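Local coordinates for protein transcription factor TAU subunit SFC1 (PDB 4BJI) that helps TFIIIC activate tRNA and 5S RNA genes, as part of the tauA domain that binds boxA promoter DNA for RNA polymerase III transcription, at residues Val10-Thr15 against Ala74-Ser79; Glu42-Leu47 against Asn61-Ser66; Trp54-Leu59 against Tyr67-Lys72. All blocks are in the same frame, centred on the assembly; numbering follows the deposited sequence.

Interaction 1. Residues Val10-Thr15 against Ala74-Ser79; sequences VWIITT and ALPYLS
The apolar part of this contact centres on the ring of Pro76, whose CG is met by the side chains of both Val10 and Ile12. Val10 lays its CG2 methyl 4.0 Å from Pro76 CG, the two side chains crossing obliquely. Ile12 meets the same ring carbon from another direction, its side chain running at about a right angle to the proline, with CD1 4.0 Å from Pro76 CG. CG1 of Ile12 stands anti to the backbone N (chi1 -173°), and the turn at chi2 (72°) then sets CD1 near both the ring and the Ser79 carbonyl. A proline suits the place: its compact, apolar ring fits against backbone as well as side chains, and the carbonyl oxygen Val10 O approaches Pro76 CG to 3.3 Å.

Residues 74-79 carry the DNA-binding domain, a winged-helix type of fold, from helix 71-74 into strand 79-82, while residues 10-15 lead into strand 14-15. Strand 14-15 joins strand 79-82 in parallel at the edge of the sheet, with backbone bonds between Ile13 and Leu81. Ahead of this pairing the two backbones are linked through water.

One water donates to both Trp11 O (2.9 Å) and Pro76 O (2.7 Å), joining two carbonyls that could not bond to each other. A second water accepts from Ile13 N at 2.9 Å and donates to Ser79 O at 2.7 Å, relaying a bond from amide to carbonyl.

Within residues 74-79, Leu75 O takes two donors, Leu78 N and Ser79 OG, from opposite faces of its carbonyl plane. The Ser79 OG to Leu75 O bond is 2.9 Å long, its donor 51° out of that plane; a short hydroxyl side chain is well suited to fold back onto its own turn.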
loop_
_atom_site.group_PDB
_atom_site.type_symbol
_atom_site.label_atom_id
_atom_site.label_comp_id
_atom_site.label_asym_id
_atom_site.label_seq_id
_atom_site.Cartn_x
_atom_site.Cartn_y
_atom_site.Cartn_z
ATOM N N VAL A 10 2.876 19.761 -7.296
ATOM C CA VAL A 10 1.527 19.222 -7.279
ATOM C C VAL A 10 0.771 19.617 -5.991
ATOM O O VAL A 10 -0.452 19.425 -5.914
ATOM C CB VAL A 10 1.513 17.680 -7.469
ATOM C CG1 VAL A 10 2.300 17.288 -8.730
ATOM C CG2 VAL A 10 2.066 16.970 -6.237
ATOM N N TRP A 11 1.483 20.146 -4.989
ATOM C CA TRP A 11 0.847 20.596 -3.750
ATOM C C TRP A 11 0.191 19.426 -2.974
ATOM O O TRP A 11 -0.893 19.532 -2.410
ATOM C CB TRP A 11 -0.146 21.720 -4.031
ATOM C CG TRP A 11 0.554 22.901 -4.652
ATOM C CD1 TRP A 11 0.384 23.375 -5.916
ATOM C CD2 TRP A 11 1.574 23.697 -4.051
ATOM N NE1 TRP A 11 1.222 24.443 -6.132
ATOM C CE2 TRP A 11 1.965 24.657 -5.000
ATOM C CE3 TRP A 11 2.190 23.696 -2.796
ATOM C CZ2 TRP A 11 2.940 25.614 -4.730
ATOM C CZ3 TRP A 11 3.155 24.648 -2.530
ATOM C CH2 TRP A 11 3.522 25.591 -3.491
ATOM N N ILE A 12 0.876 18.288 -2.962
ATOM C CA ILE A 12 0.498 17.168 -2.110
ATOM C C ILE A 12 0.925 17.476 -0.671
ATOM O O ILE A 12 2.017 18.010 -0.424
ATOM C CB ILE A 12 1.146 15.866 -2.610
ATOM C CG1 ILE A 12 0.633 14.644 -1.839
ATOM C CG2 ILE A 12 2.675 15.958 -2.527
ATOM C CD1 ILE A 12 -0.763 14.269 -2.173
ATOM N N ILE A 13 0.018 17.223 0.260
ATOM C CA ILE A 13 0.319 17.300 1.686
ATOM C C ILE A 13 0.797 15.956 2.163
ATOM O O ILE A 13 0.138 14.945 1.894
ATOM C CB ILE A 13 -0.939 17.702 2.485
ATOM C CG1 ILE A 13 -1.462 19.056 1.993
ATOM C CG2 ILE A 13 -0.637 17.727 3.984
ATOM C CD1 ILE A 13 -2.860 19.349 2.434
ATOM N N THR A 14 1.966 15.944 2.800
ATOM C CA THR A 14 2.546 14.719 3.319
ATOM C C THR A 14 2.405 14.636 4.826
ATOM O O THR A 14 2.357 15.645 5.522
ATOM C CB THR A 14 3.994 14.568 2.934
ATOM O OG1 THR A 14 4.740 15.663 3.493
ATOM C CG2 THR A 14 4.144 14.522 1.430
ATOM N N THR A 15 2.305 13.391 5.309
ATOM C CA THR A 15 2.171 13.073 6.736
ATOM C C THR A 15 3.142 11.976 7.159
ATOM O O THR A 15 3.600 11.166 6.371
ATOM C CB THR A 15 0.731 12.574 7.114
ATOM O OG1 THR A 15 0.332 11.540 6.232
ATOM C CG2 THR A 15 -0.269 13.705 7.059
ATOM N N ALA A 74 -3.861 15.093 -9.860
ATOM C CA ALA A 74 -5.246 14.910 -9.411
ATOM C C ALA A 74 -5.319 14.481 -7.927
ATOM O O ALA A 74 -6.211 14.921 -7.192
ATOM C CB ALA A 74 -5.938 13.865 -10.295
ATOM N N LEU A 75 -4.381 13.629 -7.511
ATOM C CA LEU A 75 -4.431 13.057 -6.149
ATOM C C LEU A 75 -4.507 14.131 -5.053
ATOM O O LEU A 75 -5.246 13.961 -4.095
ATOM C CB LEU A 75 -3.277 12.080 -5.912
ATOM C CG LEU A 75 -3.505 10.697 -6.545
ATOM C CD1 LEU A 75 -2.248 9.909 -6.704
ATOM C CD2 LEU A 75 -4.556 9.906 -5.753
ATOM N N PRO A 76 -3.766 15.250 -5.197
ATOM C CA PRO A 76 -3.779 16.252 -4.130
ATOM C C PRO A 76 -5.116 16.952 -3.920
ATOM O O PRO A 76 -5.331 17.657 -2.925
ATOM C CB PRO A 76 -2.699 17.262 -4.600
ATOM C CG PRO A 76 -1.759 16.456 -5.361
ATOM C CD PRO A 76 -2.667 15.538 -6.148
ATOM N N TYR A 77 -6.038 16.762 -4.870
ATOM C CA TYR A 77 -7.369 17.312 -4.706
ATOM C C TYR A 77 -8.278 16.485 -3.809
ATOM O O TYR A 77 -9.321 16.964 -3.373
ATOM C CB TYR A 77 -8.056 17.492 -6.075
ATOM C CG TYR A 77 -7.544 18.694 -6.841
ATOM C CD1 TYR A 77 -6.446 18.601 -7.679
ATOM C CD2 TYR A 77 -8.134 19.937 -6.672
ATOM C CE1 TYR A 77 -5.954 19.720 -8.358
ATOM C CE2 TYR A 77 -7.653 21.054 -7.344
ATOM C CZ TYR A 77 -6.572 20.925 -8.171
ATOM O OH TYR A 77 -6.124 22.056 -8.840
ATOM N N LEU A 78 -7.866 15.243 -3.519
ATOM C CA LEU A 78 -8.696 14.299 -2.781
ATOM C C LEU A 78 -8.015 13.609 -1.611
ATOM O O LEU A 78 -8.698 12.987 -0.813
ATOM C CB LEU A 78 -9.186 13.189 -3.710
ATOM C CG LEU A 78 -10.018 13.624 -4.900
ATOM C CD1 LEU A 78 -10.292 12.431 -5.764
ATOM C CD2 LEU A 78 -11.310 14.301 -4.454
ATOM N N SER A 79 -6.695 13.662 -1.542
ATOM C CA SER A 79 -5.945 12.782 -0.655
ATOM C C SER A 79 -4.652 13.422 -0.190
ATOM O O SER A 79 -4.182 14.383 -0.812
ATOM C CB SER A 79 -5.645 11.450 -1.360
ATOM O OG SER A 79 -4.731 11.618 -2.439
HETATM O O HOH W 1 -3.525 18.977 -1.457
HETATM O O HOH W 2 -2.725 16.549 -0.188
#

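Interaction 2. Residues Glu42-Leu47 against Asn61-Ser66; sequences EALKPL and NHLDPS
Asp64 OD1 is gripped twice by Ser66: the hydroxyl OG lies 2.5 Å from it, above the carboxylate plane, while Ser66 N donates at 2.8 Å to the anti lone pair, nearly straight at 166°. The amide bond makes an Asx turn, well served by a short aspartate, and it shapes the chain just after Leu63, the residue that carries the contact with helix 35-50.

Leu63 CD2 lies 3.8 Å from Ala43 CB and likewise 3.8 Å from Leu47 CD1, so one methyl meets two successive turns of the helix. The small alanine lets the leucine come close. Here the loop following helix 56-60 is packed onto the first long helix of the winged-helix domain, and Leu71 also touches Leu63. The other branch, Leu63 CD1, meets Leu44 CD2 at 4.0 Å, those side chains crossing at about a right angle. An alanine in place of Leu63 would probably open a gap beside Ala43, Leu44 and Leu47, leaving Leu47 CD1 and Leu44 CD2 without these methyl partners.

Toward the surface, both methyls of Leu47 rest against His62 CB, CD1 at 4.1 Å. The polar end of His62 is engaged elsewhere, its ND1 bonding to Ala58 O.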
loop_
_atom_site.group_PDB
_atom_site.type_symbol
_atom_site.label_atom_id
_atom_site.label_comp_id
_atom_site.label_asym_id
_atom_site.label_seq_id
_atom_site.Cartn_x
_atom_site.Cartn_y
_atom_site.Cartn_z
ATOM N N GLU A 42 -12.665 12.938 -11.116
ATOM C CA GLU A 42 -13.937 12.245 -11.119
ATOM C C GLU A 42 -13.805 10.726 -11.138
ATOM O O GLU A 42 -14.614 10.035 -10.493
ATOM C CB GLU A 42 -14.809 12.736 -12.271
ATOM C CG GLU A 42 -15.210 14.210 -12.121
ATOM C CD GLU A 42 -15.846 14.502 -10.789
ATOM O OE1 GLU A 42 -16.796 13.795 -10.418
ATOM O OE2 GLU A 42 -15.368 15.409 -10.092
ATOM N N ALA A 43 -12.789 10.202 -11.812
ATOM C CA ALA A 43 -12.525 8.773 -11.814
ATOM C C ALA A 43 -12.001 8.292 -10.459
ATOM O O ALA A 43 -12.254 7.147 -10.051
ATOM C CB ALA A 43 -11.541 8.440 -12.901
ATOM N N LEU A 44 -11.238 9.135 -9.770
ATOM C CA LEU A 44 -10.684 8.779 -8.463
ATOM C C LEU A 44 -11.716 8.754 -7.355
ATOM O O LEU A 44 -11.604 7.967 -6.404
ATOM C CB LEU A 44 -9.595 9.761 -8.056
ATOM C CG LEU A 44 -8.278 9.623 -8.800
ATOM C CD1 LEU A 44 -7.380 10.802 -8.485
ATOM C CD2 LEU A 44 -7.605 8.310 -8.428
ATOM N N LYS A 45 -12.738 9.600 -7.436
ATOM C CA LYS A 45 -13.674 9.714 -6.334
ATOM C C LYS A 45 -14.298 8.366 -5.913
ATOM O O LYS A 45 -14.256 8.031 -4.732
ATOM C CB LYS A 45 -14.758 10.773 -6.653
ATOM C CG LYS A 45 -14.250 12.231 -6.489
ATOM C CD LYS A 45 -15.307 13.222 -6.926
ATOM C CE LYS A 45 -14.866 14.667 -6.660
ATOM N NZ LYS A 45 -15.864 15.642 -7.237
ATOM N N PRO A 46 -14.865 7.596 -6.865
ATOM C CA PRO A 46 -15.444 6.310 -6.442
ATOM C C PRO A 46 -14.391 5.331 -5.966
ATOM O O PRO A 46 -14.703 4.480 -5.128
ATOM C CB PRO A 46 -16.112 5.774 -7.708
ATOM C CG PRO A 46 -15.640 6.631 -8.819
ATOM C CD PRO A 46 -15.261 7.955 -8.222
ATOM N N LEU A 47 -13.168 5.410 -6.480
ATOM C CA LEU A 47 -12.116 4.514 -6.006
ATOM C C LEU A 47 -11.808 4.795 -4.530
ATOM O O LEU A 47 -11.588 3.865 -3.756
ATOM C CB LEU A 47 -10.858 4.599 -6.876
ATOM C CG LEU A 47 -11.037 4.111 -8.329
ATOM C CD1 LEU A 47 -9.846 4.396 -9.232
ATOM C CD2 LEU A 47 -11.339 2.631 -8.370
ATOM N N ASN A 61 -3.588 0.850 -11.905
ATOM C CA ASN A 61 -4.109 -0.399 -12.463
ATOM C C ASN A 61 -5.632 -0.469 -12.463
ATOM O O ASN A 61 -6.225 -1.371 -13.054
ATOM C CB ASN A 61 -3.468 -1.593 -11.767
ATOM C CG ASN A 61 -1.971 -1.671 -12.051
ATOM O OD1 ASN A 61 -1.493 -1.143 -13.061
ATOM N ND2 ASN A 61 -1.240 -2.323 -11.202
ATOM N N HIS A 62 -6.270 0.519 -11.850
ATOM C CA HIS A 62 -7.722 0.642 -11.892
ATOM C C HIS A 62 -8.185 1.828 -12.726
ATOM O O HIS A 62 -9.377 2.155 -12.719
ATOM C CB HIS A 62 -8.272 0.848 -10.497
ATOM C CG HIS A 62 -8.257 -0.380 -9.662
ATOM N ND1 HIS A 62 -7.111 -0.893 -9.078
ATOM C CD2 HIS A 62 -9.268 -1.200 -9.287
ATOM C CE1 HIS A 62 -7.420 -1.988 -8.409
ATOM N NE2 HIS A 62 -8.719 -2.195 -8.515
ATOM N N LEU A 63 -7.253 2.530 -13.357
ATOM C CA LEU A 63 -7.564 3.737 -14.127
ATOM C C LEU A 63 -7.250 3.603 -15.613
ATOM O O LEU A 63 -6.352 2.873 -16.021
ATOM C CB LEU A 63 -6.798 4.944 -13.550
ATOM C CG LEU A 63 -7.220 5.488 -12.178
ATOM C CD1 LEU A 63 -6.149 6.388 -11.586
ATOM C CD2 LEU A 63 -8.524 6.220 -12.285
ATOM N N ASP A 64 -7.973 4.362 -16.420
ATOM C CA ASP A 64 -7.628 4.489 -17.825
ATOM C C ASP A 64 -6.126 4.780 -17.938
ATOM O O ASP A 64 -5.612 5.675 -17.275
ATOM C CB ASP A 64 -8.440 5.636 -18.431
ATOM C CG ASP A 64 -8.314 5.713 -19.938
ATOM O OD1 ASP A 64 -7.175 5.775 -20.443
ATOM O OD2 ASP A 64 -9.361 5.712 -20.613
ATOM N N PRO A 65 -5.403 4.022 -18.776
ATOM C CA PRO A 65 -3.953 4.261 -18.870
ATOM C C PRO A 65 -3.540 5.644 -19.401
ATOM O O PRO A 65 -2.380 6.024 -19.259
ATOM C CB PRO A 65 -3.459 3.151 -19.809
ATOM C CG PRO A 65 -4.690 2.501 -20.367
ATOM C CD PRO A 65 -5.807 2.762 -19.420
ATOM N N SER A 66 -4.462 6.397 -19.985
ATOM C CA SER A 66 -4.140 7.763 -20.403
ATOM C C SER A 66 -3.989 8.721 -19.205
ATOM O O SER A 66 -3.519 9.851 -19.357
ATOM C CB SER A 66 -5.189 8.292 -21.394
ATOM O OG SER A 66 -6.508 8.181 -20.883
#

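Interaction 3. Residues Trp54-Leu59 against Tyr67-Lys72; sequences WTRRAL and YTHYLK
Helices 56-60 and 71-74 occupy the positions of the second and third helices of a winged helix-turn-helix domain, and Arg56 reaches from the start of the first to Thr68, in the segment that leads to the second. Arg56 is the first residue of its helix, next to the N-cap Thr55, whose OG1 accepts from Ala58 N at 3.0 Å. Its CG is anti to the backbone N (chi1 168°) and the chain stays extended to NE, a length that suits it for spanning the two helices.

The guanidinium ends on backbone. Arg56 NH2 donates to Thr68 O over 3.2 Å with an N-H...O angle of 142°, a long and bent bond; the oxygen is tilted 26° out of the guanidinium plane. Alongside, NH1 gives a bond of 2.8 Å to a water lying in that plane. The same water donates to Thr68 O at 2.5 Å and accepts from Lys72 N at 3.1 Å, so direct and water-borne routes converge on one carbonyl. Thr68 turns its hydroxyl to Pro65 O and its CG2 methyl over the centre of the His69 ring.

The aliphatic part of Arg56 runs past Leu71 in the opposite direction, its CG 4.2 Å from Leu71 CD2. That methyl also meets Leu59 CB at 4.3 Å, on the side where Leu59 joins the core with Leu44 and Leu75. An arginine suits this border, apolar along its stem and polar at its tip.

Across this contact the positive charge meets a carbonyl and a water instead of a carboxylate, and His69 ND1 lies near NH2; the arginine would therefore probably polarise Thr68 O and disfavour a proton on the histidine.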
loop_
_atom_site.group_PDB
_atom_site.type_symbol
_atom_site.label_atom_id
_atom_site.label_comp_id
_atom_site.label_asym_id
_atom_site.label_seq_id
_atom_site.Cartn_x
_atom_site.Cartn_y
_atom_site.Cartn_z
ATOM N N TRP A 54 -4.662 4.009 -0.871
ATOM C CA TRP A 54 -4.178 3.395 -2.103
ATOM C C TRP A 54 -2.726 3.742 -2.397
ATOM O O TRP A 54 -2.334 4.921 -2.301
ATOM C CB TRP A 54 -4.927 3.971 -3.301
ATOM C CG TRP A 54 -6.357 3.580 -3.521
ATOM C CD1 TRP A 54 -7.470 4.217 -3.047
ATOM C CD2 TRP A 54 -6.823 2.531 -4.371
ATOM N NE1 TRP A 54 -8.617 3.605 -3.551
ATOM C CE2 TRP A 54 -8.230 2.571 -4.364
ATOM C CE3 TRP A 54 -6.183 1.563 -5.135
ATOM C CZ2 TRP A 54 -9.007 1.664 -5.093
ATOM C CZ3 TRP A 54 -6.958 0.660 -5.843
ATOM C CH2 TRP A 54 -8.352 0.723 -5.816
ATOM N N THR A 55 -1.941 2.803 -2.904
ATOM C CA THR A 55 -0.703 3.189 -3.574
ATOM C C THR A 55 -1.013 3.777 -4.964
ATOM O O THR A 55 -2.076 3.505 -5.569
ATOM C CB THR A 55 0.240 2.033 -3.793
ATOM O OG1 THR A 55 -0.445 1.063 -4.595
ATOM C CG2 THR A 55 0.675 1.435 -2.447
ATOM N N ARG A 56 -0.077 4.582 -5.481
ATOM C CA ARG A 56 -0.125 5.010 -6.876
ATOM C C ARG A 56 -0.263 3.833 -7.842
ATOM O O ARG A 56 -1.111 3.850 -8.750
ATOM C CB ARG A 56 1.141 5.815 -7.213
ATOM C CG ARG A 56 1.333 6.050 -8.709
ATOM C CD ARG A 56 2.688 6.744 -8.970
ATOM N NE ARG A 56 2.995 6.775 -10.398
ATOM C CZ ARG A 56 2.456 7.662 -11.206
ATOM N NH1 ARG A 56 1.634 8.568 -10.700
ATOM N NH2 ARG A 56 2.742 7.646 -12.507
ATOM N N ARG A 57 0.534 2.789 -7.657
ATOM C CA ARG A 57 0.495 1.655 -8.582
ATOM C C ARG A 57 -0.880 0.976 -8.590
ATOM O O ARG A 57 -1.429 0.687 -9.650
ATOM C CB ARG A 57 1.582 0.642 -8.228
ATOM C CG ARG A 57 1.644 -0.537 -9.217
ATOM C CD ARG A 57 1.704 -0.092 -10.685
ATOM N NE ARG A 57 2.793 0.847 -10.951
ATOM C CZ ARG A 57 2.963 1.476 -12.114
ATOM N NH1 ARG A 57 2.118 1.273 -13.117
ATOM N NH2 ARG A 57 3.979 2.314 -12.276
ATOM N N ALA A 58 -1.456 0.736 -7.418
ATOM C CA ALA A 58 -2.771 0.113 -7.364
ATOM C C ALA A 58 -3.832 0.976 -8.054
ATOM O O ALA A 58 -4.641 0.471 -8.826
ATOM C CB ALA A 58 -3.149 -0.250 -5.938
ATOM N N LEU A 59 -3.794 2.296 -7.850
ATOM C CA LEU A 59 -4.722 3.178 -8.560
ATOM C C LEU A 59 -4.537 3.141 -10.076
ATOM O O LEU A 59 -5.518 3.064 -10.828
ATOM C CB LEU A 59 -4.572 4.623 -8.078
ATOM C CG LEU A 59 -5.228 4.896 -6.738
ATOM C CD1 LEU A 59 -4.764 6.217 -6.182
ATOM C CD2 LEU A 59 -6.753 4.840 -6.876
ATOM N N TYR A 67 -4.364 8.256 -18.011
ATOM C CA TYR A 67 -4.279 9.076 -16.799
ATOM C C TYR A 67 -2.932 8.934 -16.083
ATOM O O TYR A 67 -2.692 9.606 -15.079
ATOM C CB TYR A 67 -5.390 8.696 -15.812
ATOM C CG TYR A 67 -6.808 8.939 -16.290
ATOM C CD1 TYR A 67 -7.066 9.734 -17.402
ATOM C CD2 TYR A 67 -7.891 8.379 -15.625
ATOM C CE1 TYR A 67 -8.364 9.960 -17.830
ATOM C CE2 TYR A 67 -9.179 8.588 -16.046
ATOM C CZ TYR A 67 -9.412 9.381 -17.157
ATOM O OH TYR A 67 -10.704 9.596 -17.577
ATOM N N THR A 68 -2.049 8.080 -16.602
ATOM C CA THR A 68 -0.783 7.749 -15.927
ATOM C C THR A 68 -0.040 8.936 -15.299
ATOM O O THR A 68 0.309 8.903 -14.118
ATOM C CB THR A 68 0.198 7.013 -16.865
ATOM O OG1 THR A 68 -0.387 5.783 -17.296
ATOM C CG2 THR A 68 1.523 6.699 -16.134
ATOM N N HIS A 69 0.260 9.954 -16.107
ATOM C CA HIS A 69 1.026 11.088 -15.602
ATOM C C HIS A 69 0.179 12.324 -15.338
ATOM O O HIS A 69 0.728 13.379 -15.073
ATOM C CB HIS A 69 2.178 11.448 -16.551
ATOM C CG HIS A 69 3.195 10.359 -16.696
ATOM N ND1 HIS A 69 3.939 9.883 -15.632
ATOM C CD2 HIS A 69 3.579 9.641 -17.775
ATOM C CE1 HIS A 69 4.745 8.928 -16.054
ATOM N NE2 HIS A 69 4.548 8.759 -17.350
ATOM N N TYR A 70 -1.145 12.190 -15.377
ATOM C CA TYR A 70 -2.003 13.207 -14.765
ATOM C C TYR A 70 -2.376 12.843 -13.323
ATOM O O TYR A 70 -2.745 13.715 -12.545
ATOM C CB TYR A 70 -3.254 13.448 -15.600
ATOM C CG TYR A 70 -2.979 13.971 -17.015
ATOM C CD1 TYR A 70 -2.040 14.971 -17.238
ATOM C CD2 TYR A 70 -3.674 13.459 -18.105
ATOM C CE1 TYR A 70 -1.785 15.430 -18.527
ATOM C CE2 TYR A 70 -3.434 13.925 -19.374
ATOM C CZ TYR A 70 -2.493 14.924 -19.557
ATOM O OH TYR A 70 -2.223 15.407 -20.813
ATOM N N LEU A 71 -2.232 11.572 -12.972
ATOM C CA LEU A 71 -2.650 11.086 -11.641
ATOM C C LEU A 71 -1.984 11.905 -10.530
ATOM O O LEU A 71 -2.631 12.250 -9.530
ATOM C CB LEU A 71 -2.327 9.608 -11.512
ATOM C CG LEU A 71 -2.659 8.975 -10.169
ATOM C CD1 LEU A 71 -4.135 9.144 -9.876
ATOM C CD2 LEU A 71 -2.268 7.508 -10.214
ATOM N N LYS A 72 -0.700 12.235 -10.676
ATOM C CA LYS A 72 -0.013 12.937 -9.605
ATOM C C LYS A 72 -0.539 14.358 -9.345
ATOM O O LYS A 72 -0.404 14.880 -8.237
ATOM C CB LYS A 72 1.498 12.979 -9.832
ATOM C CG LYS A 72 1.950 13.855 -10.950
ATOM C CD LYS A 72 3.471 13.991 -10.932
ATOM C CE LYS A 72 3.921 14.789 -12.112
ATOM N NZ LYS A 72 5.381 15.054 -12.021
HETATM O O HOH W 3 1.150 10.681 -12.538
#

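All three contacts belong to one winged-helix domain, interactions 2 and 3 being nested in the chain between the two segments of interaction 1. The leucines of interaction 2 are the most purely apolar meeting, on helix 35-50, and they continue into the others: Leu44 touches Leu71 of interaction 3 and Leu75 and Leu78 of interaction 1, while Leu59 reaches Leu75. Interaction 3 combines such a buried leucine pair with a charged group bonding to backbone near the surface. Interaction 1, at the edge of the sheet, relies on a proline ring and bridging waters. Leu47 O, bonded to Trp54 NE1, adds a polar tie between interactions 2 and 3.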